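Glucoamylase (Thermoanaerobacterium thermosaccharolyticum, PDB 1LF6) hydrolyses terminal alpha-1,4-linked glucose units from the non-reducing ends of glucan chains, releasing beta-D-glucose. Local coordinates at residues N174-L179 and T260-L265; L339-D344 and L395-D400. All blocks are in the same frame, centred on the assembly; numbering follows the deposited sequence.

Contact 1 (174-179 with 260-265) and contact 2 (339-344 with 395-400) belong to different parts of a single chain. Contact 1 is complete in the N-terminal beta-sandwich region before the chain reaches contact 2 in the (alpha/alpha) barrel of family 15. Their centres lie 44 Å apart, their nearest atoms about 26 Å, on opposite sides of the chain's centre. Contact 1 is largely van der Waals packing of a helix on a sheet, far from the active site. Contact 2 is polar and charged and adjoins that site: the side chain of Trp-341 is about 3 Å from that of Glu-438, the probable proton donor, and the side chain of Asp-396 is about 7 Å from that of Glu-435, the probable proton acceptor.

Contact 1 (N174-L179 and T260-L265)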
# COMPACT_ATOMS: atom_id res chain seq x y z
N ASN A 174 -3.93 19.28 -32.42
CA ASN A 174 -5.18 19.94 -32.76
C ASN A 174 -5.29 21.28 -32.03
O ASN A 174 -6.26 21.54 -31.32
CB ASN A 174 -6.37 19.04 -32.40
CG ASN A 174 -6.48 17.83 -33.31
OD1 ASN A 174 -5.47 17.28 -33.75
ND2 ASN A 174 -7.71 17.40 -33.57
N ASN A 175 -4.26 22.11 -32.20
CA ASN A 175 -4.22 23.43 -31.57
C ASN A 175 -4.23 23.38 -30.05
O ASN A 175 -4.65 24.33 -29.39
CB ASN A 175 -5.39 24.28 -32.07
CG ASN A 175 -5.39 24.44 -33.58
OD1 ASN A 175 -4.40 24.89 -34.16
ND2 ASN A 175 -6.50 24.08 -34.21
N ASN A 176 -3.77 22.26 -29.50
CA ASN A 176 -3.72 22.10 -28.05
C ASN A 176 -2.26 21.92 -27.62
O ASN A 176 -1.60 20.96 -28.01
CB ASN A 176 -4.54 20.88 -27.63
CG ASN A 176 -5.79 21.26 -26.85
OD1 ASN A 176 -5.72 21.67 -25.69
ND2 ASN A 176 -6.95 21.15 -27.50
N GLU A 177 -1.76 22.86 -26.82
CA GLU A 177 -0.39 22.79 -26.35
C GLU A 177 -0.27 21.80 -25.20
O GLU A 177 -0.83 22.01 -24.13
CB GLU A 177 0.10 24.17 -25.89
CG GLU A 177 0.49 25.10 -27.02
CD GLU A 177 1.11 26.39 -26.52
OE1 GLU A 177 1.72 27.10 -27.35
OE2 GLU A 177 0.99 26.69 -25.32
N MET A 178 0.48 20.73 -25.43
CA MET A 178 0.67 19.70 -24.42
C MET A 178 2.14 19.50 -24.09
O MET A 178 2.99 19.43 -24.98
CB MET A 178 0.09 18.37 -24.91
CG MET A 178 -1.41 18.38 -25.18
SD MET A 178 -1.98 16.80 -25.85
CE MET A 178 -3.72 17.17 -26.16
N LEU A 179 2.45 19.42 -22.79
CA LEU A 179 3.81 19.19 -22.34
C LEU A 179 3.99 17.68 -22.36
O LEU A 179 3.25 16.95 -21.70
CB LEU A 179 4.01 19.73 -20.92
CG LEU A 179 4.26 21.23 -20.78
CD1 LEU A 179 3.17 22.01 -21.48
CD2 LEU A 179 4.33 21.61 -19.30
N THR A 260 -5.35 10.54 -26.50
CA THR A 260 -6.07 10.18 -25.28
C THR A 260 -6.44 11.43 -24.49
O THR A 260 -7.54 11.54 -23.96
CB THR A 260 -5.22 9.25 -24.40
OG1 THR A 260 -4.88 8.07 -25.14
CG2 THR A 260 -5.99 8.85 -23.14
N ALA A 261 -5.51 12.38 -24.41
CA ALA A 261 -5.76 13.62 -23.69
C ALA A 261 -6.89 14.39 -24.37
O ALA A 261 -7.75 14.98 -23.70
CB ALA A 261 -4.49 14.47 -23.66
N LEU A 262 -6.88 14.39 -25.70
CA LEU A 262 -7.92 15.09 -26.46
C LEU A 262 -9.28 14.45 -26.24
O LEU A 262 -10.29 15.15 -26.15
CB LEU A 262 -7.57 15.09 -27.95
CG LEU A 262 -6.37 15.95 -28.38
CD1 LEU A 262 -6.11 15.75 -29.87
CD2 LEU A 262 -6.65 17.41 -28.08
N GLU A 263 -9.33 13.13 -26.16
CA GLU A 263 -10.60 12.45 -25.95
C GLU A 263 -11.15 12.78 -24.56
O GLU A 263 -12.34 13.07 -24.41
CB GLU A 263 -10.42 10.94 -26.11
CG GLU A 263 -10.19 10.52 -27.55
CD GLU A 263 -9.89 9.04 -27.68
OE1 GLU A 263 -9.88 8.54 -28.83
OE2 GLU A 263 -9.67 8.38 -26.65
N THR A 264 -10.28 12.74 -23.55
CA THR A 264 -10.71 13.05 -22.20
C THR A 264 -11.22 14.49 -22.11
O THR A 264 -12.29 14.74 -21.55
CB THR A 264 -9.57 12.83 -21.18
OG1 THR A 264 -9.23 11.43 -21.13
CG2 THR A 264 -9.98 13.31 -19.80
N LEU A 265 -10.45 15.42 -22.67
CA LEU A 265 -10.83 16.83 -22.65
C LEU A 265 -12.15 17.07 -23.39
O LEU A 265 -12.95 17.92 -23.01
CB LEU A 265 -9.73 17.68 -23.29
CG LEU A 265 -8.45 17.88 -22.47
CD1 LEU A 265 -7.37 18.49 -23.35
CD2 LEU A 265 -8.75 18.78 -21.27
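Met-178 meets the helix through its methyl end, which touches Leu-262 and Ala-261. The methyl CE of Met-178 lies 3.5 Å from CD2 of Leu-262, and it is 3.7 Å from the branch carbon CG of Leu-262, evidence that it packs against one arm and the fork of the leucine. The same CE is 3.8 Å from CB of Ala-261, one helix residue earlier, so a single methyl touches two consecutive residues. Sulfur follows it, with Met-178 SD 4.1 Å from CB of Ala-261. The methionine chain runs extended beyond CG (chi2 177°, chi3 -176°), which carries CE across to the helix.

Leu-262 divides its two methyls among three side chains. While CD2 of Leu-262 serves Met-178, it also approaches the amide nitrogen ND2 of Asn-176 at 3.8 Å, the two side chains lying antiparallel as they pass. CD1 of Leu-262 instead lies 4.0 Å from the amide carbon CG of Asn-174. Leu-265, one turn further along the helix, adds a looser approach of its CD1 to OD1 of Asn-176 at 4.3 Å.

This is a helix, 254-266, laid on an antiparallel sheet of the N-terminal beta-sandwich region and packed against strand 176-183, which forms a beta-hairpin with strand 166-173. The axes of the short segments 176-179 and 260-265 approach to 11.0 Å and their directions differ by 123°, an oblique packing.

Beyond this first shell, Ala-261 and Leu-265 both rest on Ser-191 of the neighbouring strand 186-192 and continue onto strand 243-251, at Ser-249 and Val-247 respectively. In the turn of the hairpin, Asn-174 OD1 accepts a hydrogen bond from the backbone N of Lys-13, and Ile-12 touches both Asn-174 and Leu-262.

Contact 2 (L339-D344 and L395-D400); sequences LVWSRD and LDEQAD
Arg-343 lays one face of its guanidinium against the carboxylate end of Glu-397, whose OE1 stands 3.7 Å over the plane, nearer its margin than its centre. The ion pair this makes is long, NH2 of Arg-343 to OE1 of Glu-397 measuring 3.9 Å, and no N-H points at the oxygen. Asp-396 binds at the edge instead: NH1 of Arg-343 donates to OD2 of Asp-396 at 2.9 Å, on the syn lone pair, with guanidinium and carboxylate nearly coplanar (4°). The aspartate reaches this edge with CG between backbone N and carbonyl carbon (chi1 71°). Gln-394 OE1 is a second acceptor for NH1. With Asp-344, whose pairing to Arg-343 is also long, the three charged residues make up a salt-bridge network.

Glu-397 OE1 also receives the backbone N-H of Arg-343 at 3.3 Å, nearly straight at 172°, from the anti side and somewhat out of the carboxylate plane. A carboxylate thus sits at the first turn of helix 342-355, where the helix dipole would probably stabilise its charge. Alongside, Ser-342 OG donates to the carbonyl O of Glu-397 at 2.9 Å, meeting a lone pair within the plane of the carbonyl.

These bonds join the N-terminal ends of helices 342-355 and 395-407 in the (alpha/alpha) barrel, beside the probable catalytic pair Glu-435 and Glu-438. Trp-341, at the N-cap position, brings the edge of its ring to the same glutamate, CD1 of Trp-341 lying 3.4 Å from OE1 of Glu-397. Its NE1 hydrogen-bonds to OE2 of Glu-438, to which Arg-343 NH2 makes a long, weak ion pair.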
# COMPACT_ATOMS: atom_id res chain seq x y z
N LEU A 339 5.31 -5.18 -4.58
CA LEU A 339 5.53 -6.59 -4.87
C LEU A 339 4.36 -7.38 -4.31
O LEU A 339 3.55 -6.84 -3.56
CB LEU A 339 6.84 -7.06 -4.23
CG LEU A 339 8.10 -6.40 -4.79
CD1 LEU A 339 9.31 -6.74 -3.94
CD2 LEU A 339 8.30 -6.85 -6.23
N VAL A 340 4.27 -8.64 -4.70
CA VAL A 340 3.19 -9.50 -4.24
C VAL A 340 3.71 -10.50 -3.22
O VAL A 340 4.63 -11.28 -3.52
CB VAL A 340 2.55 -10.29 -5.42
CG1 VAL A 340 1.37 -11.13 -4.92
CG2 VAL A 340 2.09 -9.33 -6.51
N TRP A 341 3.15 -10.46 -2.02
CA TRP A 341 3.52 -11.39 -0.96
C TRP A 341 2.33 -12.31 -0.72
O TRP A 341 1.20 -11.86 -0.56
CB TRP A 341 3.80 -10.65 0.35
CG TRP A 341 5.19 -10.11 0.51
CD1 TRP A 341 6.26 -10.73 1.11
CD2 TRP A 341 5.65 -8.81 0.13
NE1 TRP A 341 7.34 -9.88 1.15
CE2 TRP A 341 7.00 -8.70 0.56
CE3 TRP A 341 5.05 -7.71 -0.52
CZ2 TRP A 341 7.76 -7.54 0.35
CZ3 TRP A 341 5.80 -6.56 -0.72
CH2 TRP A 341 7.15 -6.48 -0.28
N SER A 342 2.61 -13.61 -0.71
CA SER A 342 1.59 -14.60 -0.47
C SER A 342 0.84 -14.30 0.83
O SER A 342 -0.39 -14.43 0.91
CB SER A 342 2.25 -15.98 -0.39
OG SER A 342 1.36 -16.96 0.11
N ARG A 343 1.59 -13.88 1.86
CA ARG A 343 1.01 -13.57 3.16
C ARG A 343 0.01 -12.43 3.05
O ARG A 343 -1.16 -12.59 3.40
CB ARG A 343 2.13 -13.23 4.17
CG ARG A 343 1.64 -12.72 5.52
CD ARG A 343 2.81 -12.44 6.48
NE ARG A 343 3.93 -11.79 5.79
CZ ARG A 343 5.04 -12.42 5.41
NH1 ARG A 343 5.19 -13.71 5.65
NH2 ARG A 343 5.98 -11.75 4.77
N ASP A 344 0.46 -11.28 2.56
CA ASP A 344 -0.42 -10.13 2.42
C ASP A 344 -1.62 -10.45 1.53
O ASP A 344 -2.75 -10.09 1.86
CB ASP A 344 0.34 -8.93 1.86
CG ASP A 344 1.44 -8.46 2.81
OD1 ASP A 344 1.50 -7.25 3.11
OD2 ASP A 344 2.24 -9.30 3.24
N LEU A 395 7.94 -20.35 5.41
CA LEU A 395 6.99 -21.45 5.46
C LEU A 395 5.54 -21.00 5.55
O LEU A 395 4.66 -21.63 4.95
CB LEU A 395 7.32 -22.39 6.64
CG LEU A 395 8.37 -23.48 6.35
CD1 LEU A 395 7.77 -24.51 5.41
CD2 LEU A 395 9.62 -22.86 5.74
N ASP A 396 5.29 -19.93 6.29
CA ASP A 396 3.93 -19.44 6.42
C ASP A 396 3.40 -19.08 5.04
O ASP A 396 2.21 -19.25 4.77
CB ASP A 396 3.86 -18.23 7.37
CG ASP A 396 4.48 -16.98 6.80
OD1 ASP A 396 5.59 -17.06 6.23
OD2 ASP A 396 3.86 -15.90 6.94
N GLU A 397 4.28 -18.62 4.16
CA GLU A 397 3.85 -18.26 2.81
C GLU A 397 3.56 -19.47 1.92
O GLU A 397 2.88 -19.34 0.90
CB GLU A 397 4.88 -17.33 2.15
CG GLU A 397 4.85 -15.90 2.73
CD GLU A 397 5.47 -14.87 1.80
OE1 GLU A 397 4.86 -13.80 1.61
OE2 GLU A 397 6.56 -15.13 1.25
N GLN A 398 4.06 -20.65 2.30
CA GLN A 398 3.80 -21.86 1.53
C GLN A 398 2.44 -22.41 1.97
O GLN A 398 1.72 -23.04 1.19
CB GLN A 398 4.86 -22.93 1.82
CG GLN A 398 6.30 -22.46 1.73
CD GLN A 398 6.63 -21.81 0.40
OE1 GLN A 398 6.28 -22.33 -0.67
NE2 GLN A 398 7.31 -20.67 0.46
N ALA A 399 2.10 -22.14 3.22
CA ALA A 399 0.85 -22.63 3.82
C ALA A 399 -0.41 -21.83 3.52
O ALA A 399 -1.47 -22.41 3.27
CB ALA A 399 1.03 -22.74 5.33
N ASP A 400 -0.31 -20.51 3.55
CA ASP A 400 -1.47 -19.65 3.33
C ASP A 400 -2.27 -19.93 2.07
O ASP A 400 -3.49 -19.95 2.11
CB ASP A 400 -1.06 -18.18 3.39
CG ASP A 400 -0.68 -17.75 4.81
OD1 ASP A 400 -1.11 -18.44 5.76
OD2 ASP A 400 0.02 -16.73 4.97